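Local atomic coordinates of 6-phospho-beta-d glycosidase (Streptococcus pyogenes, PDB entry 5FOO), a protein that hydrolyses 6-phospho-beta-glucosides, probably by the double-displacement, anomer-retaining mechanism of glycoside hydrolase family 1. Residues D159-E165 against Y293-Y299; S365-V369 against Y413-T417; T221-L225 against F252-A256. The protein carries 1 engineered substitution. All coordinates share one frame. Numbering follows the deposited sequence.

Contact 1 of 3, residues D159-E165 against Y293-Y299; sequences DWFVHNE and YLGLNFY. With JAZ (6-phosphocyclophellitol), chain G; EDO (1,2-ethanediol), chain H.
Strands 159-161 and 293-297 cross at -61°, axes 8.7 Å apart, too far for backbone pairing, so side chains span the gap; Phe161 CA lies 8.1 Å from Gly295 CA. The Phe161 (chi1 m) and Tyr293 (p) rings lie nearly parallel but slid apart, centroids 4.9 Å and planes 10°, and Tyr293 OH donates to Asp159 OD1 (2.8 Å). That oxygen accepts from O1 of ethanediol, probably crystallisation liquor (2.6 Å), while OD2 salt-bridges Arg112. After a corner at Val162, Asn164 (chi1 t) uses both amide ends: OD1 accepts from Asn297 ND2 (3.1 Å), ND2 donates to Glu165 OE1 (3.0 Å). Asn297 OD1 accepts from Ser365 OG. Glu165 OE1 also accepts from 6-phosphocyclophellitol O17 (3.1 Å) and a water; OE2 is hydrogen-bonded to Asn224 ND2, with Tyr299 OH 3.0 Å from OE2. Asn-Glu-Pro just after strand four is the family 1 acid/base motif, so Glu165 probably has that role. Barrel strand 218-224 lies between these two, 362-367 follows 293-297, and Leu296 and Phe298 pack on helix 344-356.

Contact 2 of 3, residues S365-V369 against Y413-T417; sequences SENGV and YHVWT. With JAZ (6-phosphocyclophellitol), chain G.
Two neighbouring parallel barrel strands, 365-367 and 413-416, diverge by 50° (signed -50°), their axes coming within 4.4 Å, with one bridge pairing Asn367 and Val415 (CA-CA 5.0 Å). Along the second strand, Tyr413 (chi1 t) comes first: its OH donates to Asn367 OD1 (2.7 Å), a phenol long enough to reach an amide whose ND2 is hydrogen-bonded to Phe298 O. His414 O accepts a weak bond from Asn367 N (3.2 Å). Its imidazole, held at NE2 by Ser72, places ND1 2.7 Å from a water that donates to Ser365 O (2.7 Å). Val415 turns its side chain away, yet its CA makes a CH...O contact with Asn367 O (3.3 Å). The same oxygen accepts from Trp416 N (2.9 Å). Gly368 suits its place, since a CB would stand 2.0 Å from Trp416 O and clash. Trp416 (chi1 t) points toward Glu366, CB to CG 3.6 Å, and one indole face covers both Glu366 OE2 and ligand C3. Glu366 OE2 is bonded covalently to C5 of 6-phosphocyclophellitol (1.5 Å), the trapped nucleophile expected at the C-terminal end of strand seven in a family 1 (beta/alpha)8 barrel.

Contact 3 of 3, residues T221-L225 against F252-A256; sequences TILNL and FMEAA
An extended strand, 221-224, runs at 148° to helix 252-256, nearly antiparallel (signed crossing -148°), with the axes 9.5 Å apart; no hydrogen bond joins them, and the interface is apolar. Thr221 starts it, pointing toward the helix: CG2 meets Ala256 CB at 4.0 Å, while OG1 makes a weak hydrogen bond to His163 O. Ala256 suits the spot because a methyl lets the helix come close, Thr221 CA to Ala256 CA 7.4 Å. Ile222 points the other way, its side chain touching Asn297. This is the ordinary beta-alpha layering of a (beta/alpha)8 barrel, in which strand five, 218-224, has its outer side covered by helix 235-258. Leu223 (chi1 m, chi2 t) fills the centre of the interface, pointing at the helix and burying the largest area here. Its CD1 lies 3.6 Å from both Met253 SD and Phe252 O and 4.1 Å from Ala256 CB; its CD2 is 3.9 Å from Phe252 CB. Asn224 turns sideways, with ND2 hydrogen-bonded to Glu165. Leu225, chi1 t, brings CD1 to 3.6 Å from Met253 CG; the flexible thioether, with all three chi angles m, bends to meet both leucines, whereas the Phe252 ring leads on to helices 166-174 and 186-208.

All three contacts belong to one closed barrel, and the ligand lies where contacts 1 and 2 meet, their centres 11 Å apart. The carboxylate carbons, Glu165 CD of contact 1 and Glu366 CD of contact 2, are 4.9 Å apart, consistent with the acid/base and nucleophile pair of a retaining glycosidase. Asn297 OD1 to Ser365 OG (2.7 Å) and Phe298 O to Asn367 ND2 (2.8 Å) join the two. Contact 3 is nested within the loop that contact 1 closes, with centres 8 Å apart, and supplies Asn224 ND2 to Glu165 OE2 at 2.6 Å. It packs helix 235-258 outside strand 218-224, with the Leu223 side chain about 11 Å from the ligand.

Contact 1 of 3, residues D159-E165 against Y293-Y299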
loop_
_atom_site.group_PDB
_atom_site.type_symbol
_atom_site.label_atom_id
_atom_site.label_comp_id
_atom_site.label_asym_id
_atom_site.label_seq_id
_atom_site.Cartn_x
_atom_site.Cartn_y
_atom_site.Cartn_z
ATOM N N ASP A 159 -5.995 10.434 10.825
ATOM C CA ASP A 159 -5.380 9.143 10.560
ATOM C C ASP A 159 -4.614 9.226 9.257
ATOM O O ASP A 159 -5.214 9.249 8.184
ATOM C CB ASP A 159 -6.435 8.068 10.456
ATOM C CG ASP A 159 -7.084 7.766 11.799
ATOM O OD1 ASP A 159 -6.504 7.045 12.649
ATOM O OD2 ASP A 159 -8.231 8.240 11.938
ATOM N N TRP A 160 -3.299 9.269 9.373
ATOM C CA TRP A 160 -2.444 9.609 8.290
ATOM C C TRP A 160 -1.391 8.490 8.053
ATOM O O TRP A 160 -0.897 7.891 9.002
ATOM C CB TRP A 160 -1.712 10.900 8.632
ATOM C CG TRP A 160 -2.527 12.111 8.675
ATOM C CD1 TRP A 160 -3.045 12.712 9.810
ATOM C CD2 TRP A 160 -2.923 12.919 7.580
ATOM N NE1 TRP A 160 -3.742 13.852 9.464
ATOM C CE2 TRP A 160 -3.660 14.020 8.105
ATOM C CE3 TRP A 160 -2.757 12.832 6.201
ATOM C CZ2 TRP A 160 -4.209 15.009 7.287
ATOM C CZ3 TRP A 160 -3.290 13.849 5.404
ATOM C CH2 TRP A 160 -4.029 14.892 5.953
ATOM N N PHE A 161 -1.022 8.292 6.796
ATOM C CA PHE A 161 -0.003 7.348 6.405
ATOM C C PHE A 161 0.918 7.958 5.365
ATOM O O PHE A 161 0.477 8.635 4.469
ATOM C CB PHE A 161 -0.677 6.043 5.962
ATOM C CG PHE A 161 -1.291 5.285 7.096
ATOM C CD1 PHE A 161 -0.525 4.444 7.882
ATOM C CD2 PHE A 161 -2.613 5.479 7.428
ATOM C CE1 PHE A 161 -1.065 3.805 8.999
ATOM C CE2 PHE A 161 -3.179 4.821 8.530
ATOM C CZ PHE A 161 -2.413 4.002 9.316
ATOM N N VAL A 162 2.225 7.744 5.500
ATOM C CA VAL A 162 3.153 8.485 4.667
ATOM C C VAL A 162 3.305 7.814 3.265
ATOM O O VAL A 162 3.232 8.504 2.263
ATOM C CB VAL A 162 4.548 8.683 5.318
ATOM C CG1 VAL A 162 5.447 9.494 4.357
ATOM C CG2 VAL A 162 4.460 9.472 6.630
ATOM N N HIS A 163 3.522 6.495 3.228
ATOM C CA HIS A 163 3.620 5.758 1.981
ATOM C C HIS A 163 2.756 4.503 2.041
ATOM O O HIS A 163 2.503 3.933 3.118
ATOM C CB HIS A 163 5.040 5.225 1.757
ATOM C CG HIS A 163 6.146 6.234 1.847
ATOM N ND1 HIS A 163 6.343 7.194 0.901
ATOM C CD2 HIS A 163 7.163 6.353 2.706
ATOM C CE1 HIS A 163 7.414 7.904 1.185
ATOM N NE2 HIS A 163 7.923 7.420 2.292
ATOM N N ASN A 164 2.354 4.041 0.860
ATOM C CA ASN A 164 1.998 2.666 0.661
ATOM C C ASN A 164 3.191 1.904 0.094
ATOM O O ASN A 164 3.691 2.243 -0.987
ATOM C CB ASN A 164 0.846 2.571 -0.326
ATOM C CG ASN A 164 0.479 1.137 -0.628
ATOM O OD1 ASN A 164 -0.273 0.503 0.117
ATOM N ND2 ASN A 164 1.017 0.615 -1.716
ATOM N N GLU A 165 3.625 0.899 0.812
ATOM C CA GLU A 165 4.641 -0.067 0.368
ATOM C C GLU A 165 5.831 0.546 -0.353
ATOM O O GLU A 165 6.031 0.357 -1.582
ATOM C CB GLU A 165 4.022 -1.172 -0.477
ATOM C CG GLU A 165 2.937 -1.969 0.185
ATOM C CD GLU A 165 2.101 -2.807 -0.851
ATOM O OE1 GLU A 165 1.452 -2.303 -1.880
ATOM O OE2 GLU A 165 2.066 -4.006 -0.589
ATOM N N TYR A 293 1.545 3.968 14.624
ATOM C CA TYR A 293 0.890 2.742 14.246
ATOM C C TYR A 293 1.236 2.365 12.795
ATOM O O TYR A 293 1.903 3.139 12.088
ATOM C CB TYR A 293 -0.627 2.844 14.477
ATOM C CG TYR A 293 -1.438 3.866 13.766
ATOM C CD1 TYR A 293 -0.933 4.708 12.812
ATOM C CD2 TYR A 293 -2.813 3.954 14.042
ATOM C CE1 TYR A 293 -1.714 5.616 12.163
ATOM C CE2 TYR A 293 -3.611 4.881 13.413
ATOM C CZ TYR A 293 -3.062 5.669 12.436
ATOM O OH TYR A 293 -3.844 6.593 11.796
ATOM N N LEU A 294 0.834 1.176 12.376
ATOM C CA LEU A 294 1.153 0.698 11.021
ATOM C C LEU A 294 -0.059 0.199 10.324
ATOM O O LEU A 294 -0.991 -0.361 10.947
ATOM C CB LEU A 294 2.126 -0.455 11.043
ATOM C CG LEU A 294 3.564 -0.094 11.410
ATOM C CD1 LEU A 294 4.293 -1.384 11.734
ATOM C CD2 LEU A 294 4.308 0.736 10.375
ATOM N N GLY A 295 -0.023 0.345 9.017
ATOM C CA GLY A 295 -0.811 -0.538 8.184
ATOM C C GLY A 295 0.096 -1.609 7.644
ATOM O O GLY A 295 1.257 -1.328 7.259
ATOM N N LEU A 296 -0.410 -2.828 7.647
ATOM C CA LEU A 296 0.296 -3.967 7.125
ATOM C C LEU A 296 -0.531 -4.585 6.029
ATOM O O LEU A 296 -1.683 -4.893 6.248
ATOM C CB LEU A 296 0.568 -5.010 8.197
ATOM C CG LEU A 296 1.506 -4.475 9.257
ATOM C CD1 LEU A 296 1.801 -5.595 10.227
ATOM C CD2 LEU A 296 2.820 -3.936 8.692
ATOM N N ASN A 297 0.055 -4.698 4.840
ATOM C CA ASN A 297 -0.611 -5.247 3.656
ATOM C C ASN A 297 -0.295 -6.715 3.519
ATOM O O ASN A 297 0.847 -7.142 3.703
ATOM C CB ASN A 297 -0.228 -4.527 2.349
ATOM C CG ASN A 297 -0.704 -3.072 2.290
ATOM O OD1 ASN A 297 -1.615 -2.630 3.003
ATOM N ND2 ASN A 297 -0.078 -2.320 1.435
ATOM N N PHE A 298 -1.335 -7.490 3.239
ATOM C CA PHE A 298 -1.159 -8.898 2.898
ATOM C C PHE A 298 -2.149 -9.397 1.838
ATOM O O PHE A 298 -3.362 -9.400 2.043
ATOM C CB PHE A 298 -1.281 -9.820 4.129
ATOM C CG PHE A 298 -1.084 -11.216 3.764
ATOM C CD1 PHE A 298 0.202 -11.685 3.544
ATOM C CD2 PHE A 298 -2.162 -12.014 3.492
ATOM C CE1 PHE A 298 0.392 -12.978 3.114
ATOM C CE2 PHE A 298 -2.001 -13.294 3.075
ATOM C CZ PHE A 298 -0.722 -13.780 2.850
ATOM N N TYR A 299 -1.617 -9.880 0.732
ATOM C CA TYR A 299 -2.495 -10.437 -0.327
ATOM C C TYR A 299 -1.894 -11.641 -1.096
ATOM O O TYR A 299 -2.618 -12.303 -1.815
ATOM C CB TYR A 299 -2.918 -9.331 -1.305
ATOM C CG TYR A 299 -1.767 -8.480 -1.714
ATOM C CD1 TYR A 299 -1.369 -7.405 -0.921
ATOM C CD2 TYR A 299 -1.014 -8.766 -2.869
ATOM C CE1 TYR A 299 -0.262 -6.629 -1.265
ATOM C CE2 TYR A 299 0.085 -7.977 -3.201
ATOM C CZ TYR A 299 0.452 -6.928 -2.392
ATOM O OH TYR A 299 1.509 -6.112 -2.685
HETATM C C2 JAZ G . -2.833 -2.987 -5.963
HETATM C C3 JAZ G . -2.663 -1.962 -4.821
HETATM C C4 JAZ G . -1.515 -2.364 -3.903
HETATM C C5 JAZ G . -1.708 -3.748 -3.298
HETATM C C6 JAZ G . -1.996 -4.766 -4.379
HETATM C C7 JAZ G . -3.130 -4.331 -5.309
HETATM C C8 JAZ G . -3.517 -5.423 -6.303
HETATM O O9 JAZ G . -2.382 -5.663 -7.130
HETATM P P10 JAZ G . -2.609 -6.128 -8.633
HETATM O O11 JAZ G . -1.230 -6.222 -9.183
HETATM O O12 JAZ G . -3.613 -5.292 -9.311
HETATM O O13 JAZ G . -3.246 -7.446 -8.546
HETATM O O14 JAZ G . -0.793 -5.053 -5.103
HETATM O O15 JAZ G . -3.954 -2.651 -6.788
HETATM O O16 JAZ G . -2.358 -0.729 -5.424
HETATM O O17 JAZ G . -1.350 -1.398 -2.880
HETATM C C1 EDO H . -7.765 8.284 15.385
HETATM O O1 EDO H . -7.060 7.068 15.141
HETATM C C2 EDO H . -6.999 9.184 16.297
HETATM O O2 EDO H . -5.690 8.672 16.306
HETATM O O HOH W 1 1.746 -3.730 -4.592
#

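Contact 2 of 3, residues S365-V369 against Y413-T417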
loop_
_atom_site.group_PDB
_atom_site.type_symbol
_atom_site.label_atom_id
_atom_site.label_comp_id
_atom_site.label_asym_id
_atom_site.label_seq_id
_atom_site.Cartn_x
_atom_site.Cartn_y
_atom_site.Cartn_z
ATOM N N SER A 365 -4.234 -3.563 6.226
ATOM C CA SER A 365 -4.613 -2.383 5.454
ATOM C C SER A 365 -4.937 -2.653 4.000
ATOM O O SER A 365 -5.460 -1.735 3.298
ATOM C CB SER A 365 -3.499 -1.307 5.576
ATOM O OG SER A 365 -2.209 -1.935 5.528
ATOM N N GLU A 366 -4.664 -3.879 3.534
ATOM C CA GLU A 366 -4.978 -4.220 2.148
ATOM C C GLU A 366 -5.034 -5.748 2.058
ATOM O O GLU A 366 -4.040 -6.405 2.171
ATOM C CB GLU A 366 -3.870 -3.679 1.213
ATOM C CG GLU A 366 -3.987 -4.039 -0.265
ATOM C CD GLU A 366 -2.718 -3.868 -1.094
ATOM O OE1 GLU A 366 -1.602 -3.884 -0.575
ATOM O OE2 GLU A 366 -2.891 -3.727 -2.423
ATOM N N ASN A 367 -6.206 -6.302 1.883
ATOM C CA ASN A 367 -6.320 -7.743 1.781
ATOM C C ASN A 367 -7.439 -7.944 0.830
ATOM O O ASN A 367 -8.479 -7.399 1.057
ATOM C CB ASN A 367 -6.640 -8.384 3.144
ATOM C CG ASN A 367 -6.873 -9.850 3.057
ATOM O OD1 ASN A 367 -7.983 -10.327 3.240
ATOM N ND2 ASN A 367 -5.828 -10.578 2.762
ATOM N N GLY A 368 -7.208 -8.700 -0.251
ATOM C CA GLY A 368 -8.228 -9.002 -1.231
ATOM C C GLY A 368 -7.709 -9.975 -2.261
ATOM O O GLY A 368 -6.537 -10.430 -2.201
ATOM N N VAL A 369 -8.607 -10.312 -3.167
ATOM C CA VAL A 369 -8.356 -11.294 -4.231
ATOM C C VAL A 369 -8.956 -10.773 -5.546
ATOM O O VAL A 369 -10.098 -10.279 -5.604
ATOM C CB VAL A 369 -8.914 -12.710 -3.899
ATOM C CG1 VAL A 369 -10.429 -12.734 -3.760
ATOM C CG2 VAL A 369 -8.459 -13.702 -4.985
ATOM N N TYR A 413 -9.479 -3.869 9.587
ATOM C CA TYR A 413 -9.372 -4.686 8.379
ATOM C C TYR A 413 -9.979 -3.922 7.217
ATOM O O TYR A 413 -11.124 -3.481 7.255
ATOM C CB TYR A 413 -10.116 -5.967 8.609
ATOM C CG TYR A 413 -10.139 -6.902 7.432
ATOM C CD1 TYR A 413 -9.028 -7.664 7.075
ATOM C CD2 TYR A 413 -11.263 -7.032 6.673
ATOM C CE1 TYR A 413 -9.085 -8.536 6.017
ATOM C CE2 TYR A 413 -11.310 -7.897 5.631
ATOM C CZ TYR A 413 -10.235 -8.638 5.290
ATOM O OH TYR A 413 -10.373 -9.470 4.192
ATOM N N HIS A 414 -9.171 -3.689 6.205
ATOM C CA HIS A 414 -9.581 -2.994 5.011
ATOM C C HIS A 414 -9.423 -3.997 3.797
ATOM O O HIS A 414 -8.353 -4.501 3.509
ATOM C CB HIS A 414 -8.728 -1.710 4.812
ATOM C CG HIS A 414 -9.286 -0.476 5.449
ATOM N ND1 HIS A 414 -8.814 0.781 5.163
ATOM C CD2 HIS A 414 -10.311 -0.299 6.326
ATOM C CE1 HIS A 414 -9.509 1.680 5.841
ATOM N NE2 HIS A 414 -10.425 1.040 6.555
ATOM N N VAL A 415 -10.510 -4.205 3.084
ATOM C CA VAL A 415 -10.547 -4.980 1.886
ATOM C C VAL A 415 -9.954 -4.131 0.721
ATOM O O VAL A 415 -10.368 -3.005 0.460
ATOM C CB VAL A 415 -11.981 -5.394 1.511
ATOM C CG1 VAL A 415 -11.916 -6.244 0.238
ATOM C CG2 VAL A 415 -12.637 -6.200 2.626
ATOM N N TRP A 416 -9.005 -4.719 -0.004
ATOM C CA TRP A 416 -8.669 -4.227 -1.327
ATOM C C TRP A 416 -9.588 -4.832 -2.414
ATOM O O TRP A 416 -9.524 -6.064 -2.585
ATOM C CB TRP A 416 -7.216 -4.472 -1.686
ATOM C CG TRP A 416 -6.908 -3.703 -2.932
ATOM C CD1 TRP A 416 -7.085 -4.108 -4.254
ATOM C CD2 TRP A 416 -6.440 -2.414 -2.969
ATOM N NE1 TRP A 416 -6.771 -3.080 -5.103
ATOM C CE2 TRP A 416 -6.332 -2.036 -4.346
ATOM C CE3 TRP A 416 -6.045 -1.514 -1.981
ATOM C CZ2 TRP A 416 -5.890 -0.797 -4.726
ATOM C CZ3 TRP A 416 -5.590 -0.278 -2.357
ATOM C CH2 TRP A 416 -5.492 0.078 -3.707
ATOM N N THR A 417 -10.717 -4.201 -2.649
ATOM C CA THR A 417 -10.883 -2.770 -2.859
ATOM C C THR A 417 -12.414 -2.563 -2.816
ATOM O O THR A 417 -13.162 -3.470 -3.203
ATOM C CB THR A 417 -10.179 -2.181 -4.058
ATOM O OG1 THR A 417 -10.077 -0.766 -3.867
ATOM C CG2 THR A 417 -10.932 -2.517 -5.326
HETATM C C2 JAZ G . -2.833 -2.987 -5.963
HETATM C C3 JAZ G . -2.663 -1.962 -4.821
HETATM C C4 JAZ G . -1.515 -2.364 -3.903
HETATM C C5 JAZ G . -1.708 -3.748 -3.298
HETATM C C6 JAZ G . -1.996 -4.766 -4.379
HETATM C C7 JAZ G . -3.130 -4.331 -5.309
HETATM C C8 JAZ G . -3.517 -5.423 -6.303
HETATM O O9 JAZ G . -2.382 -5.663 -7.130
HETATM P P10 JAZ G . -2.609 -6.128 -8.633
HETATM O O11 JAZ G . -1.230 -6.222 -9.183
HETATM O O12 JAZ G . -3.613 -5.292 -9.311
HETATM O O13 JAZ G . -3.246 -7.446 -8.546
HETATM O O14 JAZ G . -0.793 -5.053 -5.103
HETATM O O15 JAZ G . -3.954 -2.651 -6.788
HETATM O O16 JAZ G . -2.358 -0.729 -5.424
HETATM O O17 JAZ G . -1.350 -1.398 -2.880
HETATM O O HOH W 2 -6.219 0.658 4.302
HETATM O O HOH W 3 -11.154 -8.405 -3.006
#

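Contact 3 of 3, residues T221-L225 against F252-A256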
loop_
_atom_site.group_PDB
_atom_site.type_symbol
_atom_site.label_atom_id
_atom_site.label_comp_id
_atom_site.label_asym_id
_atom_site.label_seq_id
_atom_site.Cartn_x
_atom_site.Cartn_y
_atom_site.Cartn_z
ATOM N N THR A 221 2.879 4.443 8.604
ATOM C CA THR A 221 3.201 4.098 7.219
ATOM C C THR A 221 2.574 2.749 6.934
ATOM O O THR A 221 2.107 2.100 7.855
ATOM C CB THR A 221 4.723 4.181 6.952
ATOM O OG1 THR A 221 4.951 4.143 5.539
ATOM C CG2 THR A 221 5.482 3.013 7.655
ATOM N N ILE A 222 2.479 2.363 5.657
ATOM C CA ILE A 222 1.873 1.100 5.257
ATOM C C ILE A 222 2.958 0.227 4.662
ATOM O O ILE A 222 3.548 0.552 3.622
ATOM C CB ILE A 222 0.709 1.317 4.273
ATOM C CG1 ILE A 222 -0.415 2.163 4.898
ATOM C CG2 ILE A 222 0.132 -0.005 3.797
ATOM C CD1 ILE A 222 -1.299 2.819 3.862
ATOM N N LEU A 223 3.200 -0.890 5.307
ATOM C CA LEU A 223 4.325 -1.747 5.005
ATOM C C LEU A 223 3.855 -3.169 4.739
ATOM O O LEU A 223 2.675 -3.416 4.802
ATOM C CB LEU A 223 5.359 -1.714 6.119
ATOM C CG LEU A 223 5.944 -0.372 6.479
ATOM C CD1 LEU A 223 6.976 -0.538 7.566
ATOM C CD2 LEU A 223 6.563 0.352 5.297
ATOM N N ASN A 224 4.780 -4.054 4.323
ATOM C CA ASN A 224 4.561 -5.527 4.198
ATOM C C ASN A 224 5.322 -6.234 5.304
ATOM O O ASN A 224 6.519 -5.948 5.595
ATOM C CB ASN A 224 5.067 -6.043 2.869
ATOM C CG ASN A 224 3.993 -6.012 1.759
ATOM O OD1 ASN A 224 3.216 -6.987 1.593
ATOM N ND2 ASN A 224 3.986 -4.921 0.942
ATOM N N LEU A 225 4.651 -7.147 5.970
ATOM C CA LEU A 225 5.368 -8.007 6.879
ATOM C C LEU A 225 5.182 -9.478 6.419
ATOM O O LEU A 225 5.332 -10.401 7.209
ATOM C CB LEU A 225 4.892 -7.730 8.306
ATOM C CG LEU A 225 5.739 -7.896 9.567
ATOM C CD1 LEU A 225 7.152 -7.352 9.510
ATOM C CD2 LEU A 225 4.991 -7.211 10.688
ATOM N N PHE A 252 12.379 -1.453 6.289
ATOM C CA PHE A 252 11.397 -0.406 6.544
ATOM C C PHE A 252 10.709 -0.549 7.933
ATOM O O PHE A 252 10.336 0.475 8.518
ATOM C CB PHE A 252 10.369 -0.287 5.419
ATOM C CG PHE A 252 10.898 0.373 4.162
ATOM C CD1 PHE A 252 11.213 1.712 4.133
ATOM C CD2 PHE A 252 11.079 -0.372 2.984
ATOM C CE1 PHE A 252 11.692 2.335 2.969
ATOM C CE2 PHE A 252 11.604 0.224 1.824
ATOM C CZ PHE A 252 11.890 1.586 1.811
ATOM N N MET A 253 10.505 -1.775 8.416
ATOM C CA MET A 253 9.895 -1.994 9.735
ATOM C C MET A 253 10.759 -1.482 10.872
ATOM O O MET A 253 10.263 -0.794 11.732
ATOM C CB MET A 253 9.554 -3.435 10.001
ATOM C CG MET A 253 8.321 -3.922 9.264
ATOM S SD MET A 253 6.771 -3.245 9.900
ATOM C CE MET A 253 6.731 -4.020 11.513
ATOM N N GLU A 254 12.057 -1.789 10.829
ATOM C CA GLU A 254 12.990 -1.368 11.846
ATOM C C GLU A 254 13.068 0.126 11.841
ATOM O O GLU A 254 13.057 0.714 12.895
ATOM C CB GLU A 254 14.379 -2.006 11.705
ATOM C CG GLU A 254 14.437 -3.489 12.034
ATOM C CD GLU A 254 13.998 -3.788 13.456
ATOM O OE1 GLU A 254 14.287 -2.976 14.361
ATOM O OE2 GLU A 254 13.369 -4.844 13.648
ATOM N N ALA A 255 13.175 0.748 10.669
ATOM C CA ALA A 255 13.188 2.198 10.596
ATOM C C ALA A 255 11.865 2.854 11.068
ATOM O O ALA A 255 11.897 3.815 11.824
ATOM C CB ALA A 255 13.502 2.663 9.211
ATOM N N ALA A 256 10.716 2.331 10.649
ATOM C CA ALA A 256 9.415 2.884 11.061
ATOM C C ALA A 256 9.162 2.821 12.589
ATOM O O ALA A 256 8.744 3.804 13.167
ATOM C CB ALA A 256 8.288 2.190 10.344
#